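Local coordinates for TfuA domain-containing protein (Methanosarcina acetivorans, PDB 6XP8) that takes part in peptide backbone thioamidation, probably working together with a YcaO protein, at residues K35-G40 against L66-K71; F31-F36 against K42-I47; N130-L135 against L155-Y160; I124-V129 against N193-I198; G90-G95 against L207-K212. All blocks are in the same frame, centred on the assembly; numbering follows the deposited sequence.

Interaction 1 (K35-G40 against L66-K71)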
# COMPACT_ATOMS: atom_id res chain seq x y z
N LYS A 35 -18.62 4.15 -12.99
CA LYS A 35 -18.66 5.48 -13.62
C LYS A 35 -17.63 5.59 -14.75
O LYS A 35 -17.94 6.08 -15.84
CB LYS A 35 -18.43 6.59 -12.59
CG LYS A 35 -18.72 8.00 -13.10
CD LYS A 35 -18.26 9.08 -12.12
CE LYS A 35 -18.60 10.47 -12.65
NZ LYS A 35 -18.05 11.55 -11.77
N PHE A 36 -16.42 5.12 -14.47
CA PHE A 36 -15.31 5.20 -15.42
C PHE A 36 -15.41 4.15 -16.53
O PHE A 36 -15.06 4.44 -17.68
CB PHE A 36 -13.97 5.16 -14.68
CG PHE A 36 -13.79 6.32 -13.75
CD1 PHE A 36 -13.41 7.58 -14.25
CD2 PHE A 36 -14.05 6.19 -12.39
CE1 PHE A 36 -13.27 8.67 -13.40
CE2 PHE A 36 -13.91 7.28 -11.53
CZ PHE A 36 -13.52 8.51 -12.04
N VAL A 37 -15.91 2.97 -16.19
CA VAL A 37 -16.25 1.93 -17.17
C VAL A 37 -17.26 2.48 -18.20
O VAL A 37 -17.06 2.31 -19.41
CB VAL A 37 -16.79 0.64 -16.49
CG1 VAL A 37 -17.24 -0.41 -17.51
CG2 VAL A 37 -15.73 0.04 -15.57
N GLN A 38 -18.30 3.16 -17.71
CA GLN A 38 -19.34 3.72 -18.58
C GLN A 38 -18.89 4.94 -19.39
O GLN A 38 -19.45 5.22 -20.45
CB GLN A 38 -20.62 4.04 -17.78
CG GLN A 38 -21.36 2.83 -17.22
CD GLN A 38 -21.79 1.81 -18.26
OE1 GLN A 38 -22.30 2.17 -19.33
NE2 GLN A 38 -21.62 0.53 -17.95
N GLN A 39 -17.86 5.64 -18.89
CA GLN A 39 -17.24 6.76 -19.61
C GLN A 39 -16.28 6.30 -20.72
O GLN A 39 -15.77 7.13 -21.49
CB GLN A 39 -16.53 7.70 -18.63
CG GLN A 39 -17.44 8.67 -17.90
CD GLN A 39 -16.71 9.60 -16.94
OE1 GLN A 39 -15.48 9.62 -16.87
NE2 GLN A 39 -17.48 10.39 -16.19
N GLY A 40 -16.04 4.99 -20.80
CA GLY A 40 -15.21 4.40 -21.85
C GLY A 40 -13.73 4.21 -21.53
O GLY A 40 -12.93 3.98 -22.45
N LEU A 66 -13.88 -5.95 -15.65
CA LEU A 66 -13.16 -6.97 -16.41
C LEU A 66 -14.01 -7.56 -17.54
O LEU A 66 -13.52 -7.74 -18.65
CB LEU A 66 -12.63 -8.08 -15.49
CG LEU A 66 -11.53 -7.72 -14.48
CD1 LEU A 66 -11.42 -8.79 -13.41
CD2 LEU A 66 -10.18 -7.49 -15.16
N ASN A 67 -15.28 -7.83 -17.23
CA ASN A 67 -16.24 -8.38 -18.20
C ASN A 67 -16.58 -7.39 -19.32
O ASN A 67 -16.96 -7.81 -20.42
CB ASN A 67 -17.54 -8.83 -17.50
CG ASN A 67 -17.34 -10.04 -16.60
OD1 ASN A 67 -16.39 -10.82 -16.76
ND2 ASN A 67 -18.24 -10.20 -15.64
N ALA A 68 -16.44 -6.09 -19.04
CA ALA A 68 -16.66 -5.03 -20.02
C ALA A 68 -15.42 -4.72 -20.88
O ALA A 68 -15.44 -3.80 -21.70
CB ALA A 68 -17.16 -3.76 -19.33
N GLY A 69 -14.35 -5.48 -20.67
CA GLY A 69 -13.11 -5.33 -21.45
C GLY A 69 -12.12 -4.32 -20.91
O GLY A 69 -11.14 -3.98 -21.58
N VAL A 70 -12.38 -3.84 -19.70
CA VAL A 70 -11.46 -2.92 -19.02
C VAL A 70 -10.41 -3.76 -18.30
O VAL A 70 -10.73 -4.71 -17.59
CB VAL A 70 -12.21 -1.97 -18.03
CG1 VAL A 70 -11.27 -0.88 -17.51
CG2 VAL A 70 -13.41 -1.33 -18.71
N LYS A 71 -9.15 -3.40 -18.51
CA LYS A 71 -8.04 -4.04 -17.82
C LYS A 71 -7.94 -3.44 -16.42
O LYS A 71 -8.07 -2.23 -16.26
CB LYS A 71 -6.73 -3.85 -18.59
CG LYS A 71 -6.82 -4.28 -20.05
CD LYS A 71 -5.46 -4.67 -20.62
CE LYS A 71 -5.61 -5.35 -21.98
NZ LYS A 71 -6.34 -6.64 -21.91
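Val-37 sits with its branched end against Ala-68 and Val-70, and these three residues account for nearly all of the 103 Å² buried between 35-40 and 66-71. Val-37 gives up the most, 51 Å². The bond from its CA to CB runs alongside the other segment rather than at it, yet both methyls reach across. CG1, held anti to the backbone N (chi1 176°), lies 3.8 Å from Ala-68 CB and 4.1 Å from Val-70 CG2. The second methyl, Val-37 CG2, is likewise 4.1 Å from Val-70 CG2, so that one methyl of Val-70 is straddled by the two branches of Val-37. From the far side, Val-70 and Ala-68 both point their CB atoms toward the helix. Val-70, which is buried, loses 31 Å² and carries the inner part of the contact; Ala-68 covers the outer part with its single methyl, at the more exposed end.

Each segment ends a helix in a Schellman motif. Gly-40 closes helix 33-38 and Gly-69 follows helix 59-67, both with positive phi, and Gly-40 N returns to Val-37 O at 3.2 Å. The turn at Gly-69 redirects the chain so that Val-70 faces Val-37, and the chain then enters strand 71-74. The two helix ends thus lie side by side over the parallel sheet, where Val-37 and Val-70 both rest on Ile-44 of strand 43-46 while Phe-36 turns to strand 23-25 and stacks edge-to-face with Tyr-41.

Interaction 2 (F31-F36 against K42-I47); sequences FQLEKF and KVIGII
Leu-33 and Ile-44 point their CB atoms at each other, and their branched ends meet at a slant. The touching atoms are Leu-33 CD2 and Ile-44 CG2, 3.9 Å apart. Ile-44 brings CG2 to this place by holding it anti to its own backbone N, while CG1 lies beside that N (chi1 -61°). The other methyl of Leu-33 leads along the strand: CD1 comes within 4.3 Å of Ile-46 CD1. Ile-46 does not aim its CB at the helix, but its extended chain (chi2 170°) carries CD1 over to it. Leu-33 therefore spans two residues that emerge from the same face of the strand, and it has the largest buried share, 63 Å².

Helix 33-38 belongs to a beta-alpha-beta crossover, linking strand 23-25 to the parallel strand 43-46 past strand 3-6, which lies between them in the sheet. Leu-33 accordingly also touches Phe-6 of that middle strand, and Ile-62 of helix 59-67 packs on both Leu-33 and Ile-46. The reverse face of strand 43-46 is covered by helix 198-215, where Val-43 meets Val-210, Leu-213 and Ile-214.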
# COMPACT_ATOMS: atom_id res chain seq x y z
N PHE A 31 -18.72 1.40 -5.56
CA PHE A 31 -19.45 1.91 -6.73
C PHE A 31 -18.89 3.19 -7.36
O PHE A 31 -19.64 4.05 -7.84
CB PHE A 31 -20.97 1.93 -6.50
CG PHE A 31 -21.57 0.55 -6.44
CD1 PHE A 31 -21.40 -0.35 -7.51
CD2 PHE A 31 -22.27 0.12 -5.31
CE1 PHE A 31 -21.94 -1.63 -7.45
CE2 PHE A 31 -22.82 -1.15 -5.26
CZ PHE A 31 -22.65 -2.03 -6.33
N GLN A 32 -17.57 3.29 -7.38
CA GLN A 32 -16.88 4.34 -8.12
C GLN A 32 -16.35 3.87 -9.47
O GLN A 32 -16.25 4.67 -10.40
CB GLN A 32 -15.75 4.94 -7.28
CG GLN A 32 -16.25 5.75 -6.10
CD GLN A 32 -15.14 6.49 -5.38
OE1 GLN A 32 -14.00 6.02 -5.30
NE2 GLN A 32 -15.47 7.66 -4.84
N LEU A 33 -16.02 2.57 -9.58
CA LEU A 33 -15.43 2.02 -10.81
C LEU A 33 -16.35 2.09 -12.02
O LEU A 33 -15.90 2.44 -13.11
CB LEU A 33 -14.99 0.56 -10.62
CG LEU A 33 -13.84 0.15 -9.68
CD1 LEU A 33 -13.44 -1.28 -10.00
CD2 LEU A 33 -12.62 1.05 -9.77
N GLU A 34 -17.63 1.79 -11.82
CA GLU A 34 -18.59 1.70 -12.94
C GLU A 34 -18.78 3.02 -13.69
O GLU A 34 -19.03 2.99 -14.90
CB GLU A 34 -19.94 1.11 -12.50
CG GLU A 34 -20.80 0.55 -13.63
CD GLU A 34 -20.18 -0.62 -14.40
OE1 GLU A 34 -20.46 -0.74 -15.61
OE2 GLU A 34 -19.43 -1.42 -13.80
N LYS A 35 -18.62 4.15 -12.99
CA LYS A 35 -18.66 5.48 -13.62
C LYS A 35 -17.63 5.59 -14.75
O LYS A 35 -17.94 6.08 -15.84
CB LYS A 35 -18.43 6.59 -12.59
CG LYS A 35 -18.72 8.00 -13.10
CD LYS A 35 -18.26 9.08 -12.12
CE LYS A 35 -18.60 10.47 -12.65
NZ LYS A 35 -18.05 11.55 -11.77
N PHE A 36 -16.42 5.12 -14.47
CA PHE A 36 -15.31 5.20 -15.42
C PHE A 36 -15.41 4.15 -16.53
O PHE A 36 -15.06 4.44 -17.68
CB PHE A 36 -13.97 5.16 -14.68
CG PHE A 36 -13.79 6.32 -13.75
CD1 PHE A 36 -13.41 7.58 -14.25
CD2 PHE A 36 -14.05 6.19 -12.39
CE1 PHE A 36 -13.27 8.67 -13.40
CE2 PHE A 36 -13.91 7.28 -11.53
CZ PHE A 36 -13.52 8.51 -12.04
N LYS A 42 -10.24 2.50 -20.51
CA LYS A 42 -9.72 1.21 -20.97
C LYS A 42 -8.89 0.46 -19.92
O LYS A 42 -8.82 -0.76 -19.95
CB LYS A 42 -8.93 1.36 -22.27
CG LYS A 42 -9.78 1.64 -23.51
CD LYS A 42 -10.66 0.45 -23.89
CE LYS A 42 -11.87 0.90 -24.70
NZ LYS A 42 -12.75 -0.25 -25.04
N VAL A 43 -8.25 1.22 -19.02
CA VAL A 43 -7.45 0.63 -17.94
C VAL A 43 -7.79 1.33 -16.62
O VAL A 43 -7.86 2.56 -16.56
CB VAL A 43 -5.92 0.70 -18.21
CG1 VAL A 43 -5.13 0.01 -17.10
CG2 VAL A 43 -5.55 0.04 -19.54
N ILE A 44 -8.02 0.52 -15.58
CA ILE A 44 -8.15 1.00 -14.20
C ILE A 44 -6.94 0.51 -13.40
O ILE A 44 -6.63 -0.67 -13.40
CB ILE A 44 -9.45 0.50 -13.52
CG1 ILE A 44 -10.70 1.02 -14.26
CG2 ILE A 44 -9.50 0.93 -12.04
CD1 ILE A 44 -11.98 0.27 -13.95
N GLY A 45 -6.27 1.44 -12.72
CA GLY A 45 -5.26 1.10 -11.72
C GLY A 45 -5.82 1.32 -10.34
O GLY A 45 -6.22 2.43 -9.99
N ILE A 46 -5.89 0.25 -9.55
CA ILE A 46 -6.29 0.36 -8.15
C ILE A 46 -5.02 0.26 -7.32
O ILE A 46 -4.36 -0.78 -7.30
CB ILE A 46 -7.31 -0.73 -7.71
CG1 ILE A 46 -8.58 -0.68 -8.59
CG2 ILE A 46 -7.66 -0.55 -6.24
CD1 ILE A 46 -9.52 -1.86 -8.40
N ILE A 47 -4.66 1.37 -6.66
CA ILE A 47 -3.56 1.37 -5.69
C ILE A 47 -4.18 1.42 -4.29
O ILE A 47 -4.16 0.43 -3.57
CB ILE A 47 -2.53 2.51 -5.95
CG1 ILE A 47 -1.92 2.37 -7.36
CG2 ILE A 47 -1.44 2.52 -4.87
CD1 ILE A 47 -1.01 3.50 -7.82

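Interaction 3 (N130-L135 against L155-Y160); sequences NIRETL and LAINTY
Arg-132 reaches across to Ile-157 only with the last atoms of its side chain. Its CB is still 7.9 Å from Ile-157 CD1. With CG beside the backbone N (chi1 -71°), the chain then runs extended through CG and CD to NE. CG and CD run level with the methyl, about equally far from it, and the chain closes in again from NE. NE itself is taken up by a salt bridge to Glu-111 OE1, which ties this end of the guanidinium to the loop that carries Glu-111. Beyond NE the group is rotated by chi4 of -81°, which sets Arg-132 NH2 4.0 Å from Ile-157 CD1. Ile-157 presents this terminal methyl obliquely to the guanidinium plane. Elsewhere along its length the Arg-132 chain rests on Leu-153.

Helices 128-140 and 146-157 are successive helices packed side by side, probably as a helical hairpin, and 155-157 is the last turn of the second. Deeper between them Ile-131 CG2 touches Ala-156 CB at 3.8 Å, where the small side chain of Ala-156 is consistent with the 7.7 Å between the CA atoms of Ile-131 and Ala-156. Helix 166-175 adds to this packing, with Tyr-166 against Ile-131 and Leu-169 against Ala-156. Helix 128-140 is tied in turn to the loop before helix 198-215 through Thr-134, whose hydroxyl donates to Asn-130 O and receives the backbone N-H of Val-196.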
# COMPACT_ATOMS: atom_id res chain seq x y z
N ASN A 130 5.61 -1.56 5.38
CA ASN A 130 6.78 -0.66 5.44
C ASN A 130 7.59 -0.90 6.72
O ASN A 130 8.82 -0.88 6.67
CB ASN A 130 6.36 0.82 5.36
CG ASN A 130 6.04 1.29 3.94
OD1 ASN A 130 5.82 0.50 3.02
ND2 ASN A 130 5.96 2.61 3.78
N ILE A 131 6.90 -1.12 7.84
CA ILE A 131 7.56 -1.41 9.13
C ILE A 131 8.35 -2.72 9.04
O ILE A 131 9.52 -2.78 9.44
CB ILE A 131 6.55 -1.42 10.32
CG1 ILE A 131 5.98 -0.01 10.55
CG2 ILE A 131 7.20 -1.94 11.61
CD1 ILE A 131 4.68 0.03 11.34
N ARG A 132 7.72 -3.75 8.46
CA ARG A 132 8.36 -5.06 8.22
C ARG A 132 9.68 -4.91 7.46
O ARG A 132 10.73 -5.39 7.90
CB ARG A 132 7.42 -6.00 7.46
CG ARG A 132 6.22 -6.51 8.26
CD ARG A 132 5.45 -7.55 7.47
NE ARG A 132 4.26 -8.06 8.18
CZ ARG A 132 4.27 -9.00 9.12
NH1 ARG A 132 5.41 -9.57 9.53
NH2 ARG A 132 3.13 -9.38 9.68
N GLU A 133 9.62 -4.21 6.33
CA GLU A 133 10.76 -4.02 5.44
C GLU A 133 11.84 -3.11 6.01
O GLU A 133 13.04 -3.33 5.78
CB GLU A 133 10.29 -3.51 4.08
CG GLU A 133 9.58 -4.57 3.24
CD GLU A 133 10.48 -5.74 2.90
OE1 GLU A 133 11.40 -5.56 2.07
OE2 GLU A 133 10.28 -6.83 3.46
N THR A 134 11.41 -2.09 6.75
CA THR A 134 12.32 -1.13 7.37
C THR A 134 13.04 -1.75 8.58
O THR A 134 14.25 -1.55 8.73
CB THR A 134 11.62 0.21 7.71
OG1 THR A 134 11.08 0.76 6.50
CG2 THR A 134 12.58 1.22 8.32
N LEU A 135 12.32 -2.53 9.39
CA LEU A 135 12.95 -3.28 10.49
C LEU A 135 13.94 -4.34 9.99
O LEU A 135 14.97 -4.56 10.63
CB LEU A 135 11.91 -3.91 11.43
CG LEU A 135 11.18 -2.96 12.40
CD1 LEU A 135 10.13 -3.73 13.19
CD2 LEU A 135 12.12 -2.23 13.35
N LEU A 155 5.28 -5.73 18.54
CA LEU A 155 4.67 -4.50 19.05
C LEU A 155 3.88 -3.78 17.95
O LEU A 155 2.73 -3.38 18.18
CB LEU A 155 5.72 -3.56 19.68
CG LEU A 155 5.26 -2.20 20.24
CD1 LEU A 155 4.15 -2.32 21.28
CD2 LEU A 155 6.42 -1.39 20.80
N ALA A 156 4.49 -3.65 16.77
CA ALA A 156 3.84 -2.98 15.63
C ALA A 156 2.55 -3.69 15.21
O ALA A 156 1.52 -3.04 15.01
CB ALA A 156 4.81 -2.87 14.46
N ILE A 157 2.61 -5.02 15.12
CA ILE A 157 1.43 -5.85 14.82
C ILE A 157 0.31 -5.59 15.84
O ILE A 157 -0.86 -5.49 15.47
CB ILE A 157 1.80 -7.37 14.74
CG1 ILE A 157 2.76 -7.63 13.56
CG2 ILE A 157 0.55 -8.25 14.63
CD1 ILE A 157 3.50 -8.96 13.62
N ASN A 158 0.70 -5.42 17.10
CA ASN A 158 -0.23 -5.19 18.21
C ASN A 158 -0.53 -3.72 18.52
O ASN A 158 -1.01 -3.38 19.61
CB ASN A 158 0.28 -5.92 19.46
CG ASN A 158 0.02 -7.41 19.39
OD1 ASN A 158 -1.13 -7.85 19.45
ND2 ASN A 158 1.08 -8.18 19.23
N THR A 159 -0.30 -2.86 17.53
CA THR A 159 -0.60 -1.43 17.63
C THR A 159 -1.74 -1.09 16.68
O THR A 159 -1.70 -1.44 15.50
CB THR A 159 0.66 -0.58 17.32
OG1 THR A 159 1.68 -0.91 18.26
CG2 THR A 159 0.37 0.92 17.41
N TYR A 160 -2.77 -0.42 17.23
CA TYR A 160 -3.88 0.14 16.45
C TYR A 160 -3.31 1.04 15.34
O TYR A 160 -2.52 1.94 15.62
CB TYR A 160 -4.82 0.91 17.39
CG TYR A 160 -5.96 1.64 16.73
CD1 TYR A 160 -6.83 0.99 15.84
CD2 TYR A 160 -6.20 2.99 17.02
CE1 TYR A 160 -7.89 1.67 15.24
CE2 TYR A 160 -7.26 3.67 16.43
CZ TYR A 160 -8.10 3.01 15.55
OH TYR A 160 -9.12 3.71 14.96

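Interaction 4 (I124-V129 against N193-I198)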
# COMPACT_ATOMS: atom_id res chain seq x y z
N ILE A 124 -0.80 9.66 7.63
CA ILE A 124 -0.34 10.09 8.94
C ILE A 124 0.48 8.96 9.56
O ILE A 124 1.61 9.17 10.02
CB ILE A 124 -1.54 10.49 9.86
CG1 ILE A 124 -2.47 11.52 9.19
CG2 ILE A 124 -1.06 10.93 11.24
CD1 ILE A 124 -1.82 12.82 8.76
N SER A 125 -0.09 7.76 9.54
CA SER A 125 0.57 6.59 10.10
C SER A 125 1.41 5.83 9.07
O SER A 125 1.43 6.17 7.88
CB SER A 125 -0.46 5.67 10.77
OG SER A 125 -1.29 5.04 9.81
N VAL A 126 2.11 4.80 9.55
CA VAL A 126 3.00 3.97 8.74
C VAL A 126 2.37 2.58 8.54
O VAL A 126 1.95 1.96 9.53
CB VAL A 126 4.40 3.82 9.40
CG1 VAL A 126 5.33 3.00 8.53
CG2 VAL A 126 5.01 5.19 9.67
N PRO A 127 2.30 2.09 7.28
CA PRO A 127 1.75 0.75 7.06
C PRO A 127 2.68 -0.32 7.60
O PRO A 127 3.91 -0.17 7.57
CB PRO A 127 1.67 0.66 5.53
CG PRO A 127 2.75 1.57 5.05
CD PRO A 127 2.84 2.69 6.04
N LEU A 128 2.08 -1.39 8.12
CA LEU A 128 2.82 -2.52 8.66
C LEU A 128 3.83 -3.12 7.68
O LEU A 128 4.93 -3.48 8.09
CB LEU A 128 1.86 -3.60 9.19
CG LEU A 128 2.41 -4.79 9.99
CD1 LEU A 128 3.29 -4.36 11.16
CD2 LEU A 128 1.24 -5.62 10.48
N VAL A 129 3.47 -3.22 6.39
CA VAL A 129 4.42 -3.70 5.36
C VAL A 129 5.72 -2.89 5.28
O VAL A 129 6.79 -3.49 5.15
CB VAL A 129 3.79 -3.89 3.94
CG1 VAL A 129 2.83 -5.07 3.94
CG2 VAL A 129 3.13 -2.61 3.44
N ASN A 193 14.99 8.41 7.71
CA ASN A 193 15.85 8.80 6.58
C ASN A 193 16.08 7.72 5.53
O ASN A 193 16.43 8.02 4.39
CB ASN A 193 17.20 9.32 7.11
CG ASN A 193 17.05 10.58 7.94
OD1 ASN A 193 16.55 11.60 7.47
ND2 ASN A 193 17.48 10.51 9.19
N SER A 194 15.90 6.46 5.93
CA SER A 194 16.15 5.31 5.06
C SER A 194 15.02 4.29 5.15
O SER A 194 15.27 3.08 5.16
CB SER A 194 17.50 4.66 5.41
OG SER A 194 18.52 5.63 5.54
N GLU A 195 13.78 4.78 5.22
CA GLU A 195 12.61 3.90 5.18
C GLU A 195 12.60 3.11 3.87
O GLU A 195 12.91 3.65 2.80
CB GLU A 195 11.30 4.69 5.31
CG GLU A 195 10.06 3.81 5.43
CD GLU A 195 8.74 4.56 5.45
OE1 GLU A 195 8.68 5.72 4.99
OE2 GLU A 195 7.75 3.96 5.92
N VAL A 196 12.28 1.82 3.98
CA VAL A 196 11.99 0.98 2.83
C VAL A 196 10.49 1.14 2.60
O VAL A 196 9.67 0.47 3.24
CB VAL A 196 12.39 -0.50 3.05
CG1 VAL A 196 12.16 -1.32 1.78
CG2 VAL A 196 13.84 -0.62 3.50
N ASP A 197 10.16 2.08 1.71
CA ASP A 197 8.78 2.46 1.41
C ASP A 197 8.26 1.54 0.31
O ASP A 197 8.19 1.90 -0.88
CB ASP A 197 8.71 3.94 1.01
CG ASP A 197 7.29 4.51 1.01
OD1 ASP A 197 6.30 3.73 0.99
OD2 ASP A 197 7.16 5.75 1.00
N ILE A 198 7.91 0.33 0.72
CA ILE A 198 7.48 -0.71 -0.21
C ILE A 198 6.15 -0.36 -0.88
O ILE A 198 5.94 -0.70 -2.05
CB ILE A 198 7.49 -2.13 0.41
CG1 ILE A 198 7.37 -3.23 -0.67
CG2 ILE A 198 6.43 -2.32 1.49
CD1 ILE A 198 8.54 -3.29 -1.63
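The starts of two helices meet here, with Val-129 of the first turn of helix 128-140 packed on Ile-198, the first residue of helix 198-215. Pro-127 and Asp-197 occupy the respective N-cap positions, and the touching parts of the chain run 52° apart. Val-129 CG2 and Ile-198 CG2 are 3.8 Å from each other. Both methyls take the crowded position between backbone N and carbonyl carbon, and the two side chains cross at about a right angle. Ile-198 CG2 also lies 3.9 Å from Val-129 CB, while its longer branch leads away from 124-129; the side chain also touches Lys-96.

Three residues earlier in each segment, Glu-195 stretches out fully (chi1 -173°, chi2 -175°) to meet Val-126 from the opposite direction, with Glu-195 OE2 at 3.7 Å from Val-126 CG1. Asp-197 is itself the centre of an inverse gamma turn.

Two carboxylates share one amide as donor, while apolar methyls pack beside them. Glu-195 OE2 is gripped by Tyr-166 OH and Asn-130 ND2, and Asp-197 OD1 by Asn-130 ND2 and the backbone N of Arg-200. These donors, with the helix that starts at Asp-197, would probably favour negative charge on both groups, though the closeness of the two carboxylates may work against it.

Interaction 5 (G90-G95 against L207-K212); sequences GMVGVG and LETVKK
Thr-209 meets Val-94 tip to tip, and van der Waals contact is all that joins the two segments. The shortest approach, 3.4 Å, is between Val-94 CG1 and Thr-209 OG1. Val-94 CG2 lies 4.0 Å from Thr-209 OG1. Thr-209 CG2 is 4.1 Å from Val-94 CG1 and 4.4 Å from Val-92 CG1, so the threonine methyl bridges two residues that face the helix on either side of Gly-93. Of the 95 Å² buried, Thr-209 contributes 51 Å².

The polar atom at the centre of this contact finds its partner within its own helix. With OG1 beside the backbone N (chi1 -60°), the hydroxyl lies back toward the preceding turn and hydrogen-bonds Leu-205 O, while both methyls of Val-94 lie against it.

Backbone pairing fixes the other partner: Val-92 and Val-94 bond to strand 71-74, and Gly-95 then takes the N-cap position of helix 96-102. Met-91 faces the opposite way, onto helix 78-86. Strand 92-93, the outermost on its side, is thus flanked by one helix on each face, the three-layer alpha/beta/alpha build of a flavodoxin-like fold, its five parallel strands in the order 2-1-3-4-5.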
# COMPACT_ATOMS: atom_id res chain seq x y z
N GLY A 90 -8.74 -12.41 -13.90
CA GLY A 90 -8.22 -11.46 -14.88
C GLY A 90 -7.60 -10.18 -14.34
O GLY A 90 -7.00 -9.43 -15.10
N MET A 91 -7.74 -9.93 -13.04
CA MET A 91 -7.06 -8.79 -12.42
C MET A 91 -5.55 -9.04 -12.38
O MET A 91 -5.10 -10.12 -11.99
CB MET A 91 -7.60 -8.48 -11.02
CG MET A 91 -7.11 -7.16 -10.44
SD MET A 91 -8.03 -6.71 -8.97
CE MET A 91 -7.06 -5.35 -8.33
N VAL A 92 -4.79 -8.03 -12.79
CA VAL A 92 -3.33 -8.10 -12.82
C VAL A 92 -2.82 -7.56 -11.49
O VAL A 92 -3.13 -6.44 -11.12
CB VAL A 92 -2.75 -7.25 -13.98
CG1 VAL A 92 -1.23 -7.31 -14.00
CG2 VAL A 92 -3.32 -7.68 -15.33
N GLY A 93 -2.04 -8.38 -10.78
CA GLY A 93 -1.34 -7.93 -9.58
C GLY A 93 0.12 -7.64 -9.87
O GLY A 93 0.76 -8.37 -10.64
N VAL A 94 0.65 -6.57 -9.28
CA VAL A 94 2.07 -6.21 -9.42
C VAL A 94 2.64 -5.75 -8.08
O VAL A 94 1.92 -5.17 -7.26
CB VAL A 94 2.36 -5.14 -10.52
CG1 VAL A 94 1.97 -5.63 -11.91
CG2 VAL A 94 1.67 -3.82 -10.22
N GLY A 95 3.93 -6.02 -7.87
CA GLY A 95 4.64 -5.55 -6.69
C GLY A 95 4.74 -6.58 -5.59
O GLY A 95 4.08 -7.62 -5.63
N LEU A 207 1.77 2.07 -11.74
CA LEU A 207 1.79 3.15 -12.74
C LEU A 207 2.47 2.71 -14.03
O LEU A 207 1.95 2.96 -15.12
CB LEU A 207 2.47 4.40 -12.17
CG LEU A 207 1.82 5.08 -10.96
CD1 LEU A 207 2.65 6.30 -10.58
CD2 LEU A 207 0.36 5.47 -11.20
N GLU A 208 3.60 2.02 -13.89
CA GLU A 208 4.38 1.55 -15.04
C GLU A 208 3.66 0.43 -15.80
O GLU A 208 3.74 0.39 -17.03
CB GLU A 208 5.80 1.16 -14.61
CG GLU A 208 6.60 2.39 -14.16
CD GLU A 208 7.97 2.11 -13.56
OE1 GLU A 208 8.18 1.04 -12.95
OE2 GLU A 208 8.83 3.00 -13.68
N THR A 209 2.95 -0.43 -15.07
CA THR A 209 2.12 -1.49 -15.67
C THR A 209 0.93 -0.90 -16.44
O THR A 209 0.65 -1.31 -17.58
CB THR A 209 1.65 -2.53 -14.62
OG1 THR A 209 2.80 -3.13 -14.02
CG2 THR A 209 0.80 -3.63 -15.24
N VAL A 210 0.24 0.06 -15.82
CA VAL A 210 -0.87 0.78 -16.46
C VAL A 210 -0.37 1.48 -17.74
O VAL A 210 -1.01 1.39 -18.79
CB VAL A 210 -1.57 1.76 -15.49
CG1 VAL A 210 -2.57 2.64 -16.22
CG2 VAL A 210 -2.28 0.99 -14.38
N LYS A 211 0.79 2.15 -17.64
CA LYS A 211 1.45 2.77 -18.79
C LYS A 211 1.58 1.81 -19.97
O LYS A 211 1.21 2.15 -21.09
CB LYS A 211 2.83 3.31 -18.38
CG LYS A 211 3.51 4.19 -19.42
CD LYS A 211 4.92 4.59 -18.99
CE LYS A 211 4.90 5.68 -17.92
NZ LYS A 211 6.27 6.02 -17.43
N LYS A 212 2.07 0.60 -19.70
CA LYS A 212 2.26 -0.44 -20.72
C LYS A 212 0.95 -0.90 -21.35
O LYS A 212 0.88 -1.06 -22.57
CB LYS A 212 3.04 -1.63 -20.16
CG LYS A 212 4.51 -1.35 -19.96
CD LYS A 212 5.33 -2.61 -19.77
CE LYS A 212 6.82 -2.30 -19.73
NZ LYS A 212 7.36 -1.80 -21.03

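Interactions 1, 2 and 5 all gather at the parallel sheet, while interactions 3 and 4 lie on the opposite side of the chain's centre among helices. Interactions 1 and 2 share helix 33-38, their centres about 7 Å apart; interaction 2 is fully buried, whereas interaction 1 grades out to the surface. Interaction 5 lies on the other face of the sheet and is a surface contact in which a hydroxyl meets valine methyls. Interactions 3 and 4 share helix 128-140, their centres about 9 Å apart, and are the mixed ones: apolar pairs stand beside a guanidinium or a carboxylate. Helix 198-215 spans both regions, beginning in interaction 4 and packing in interaction 5.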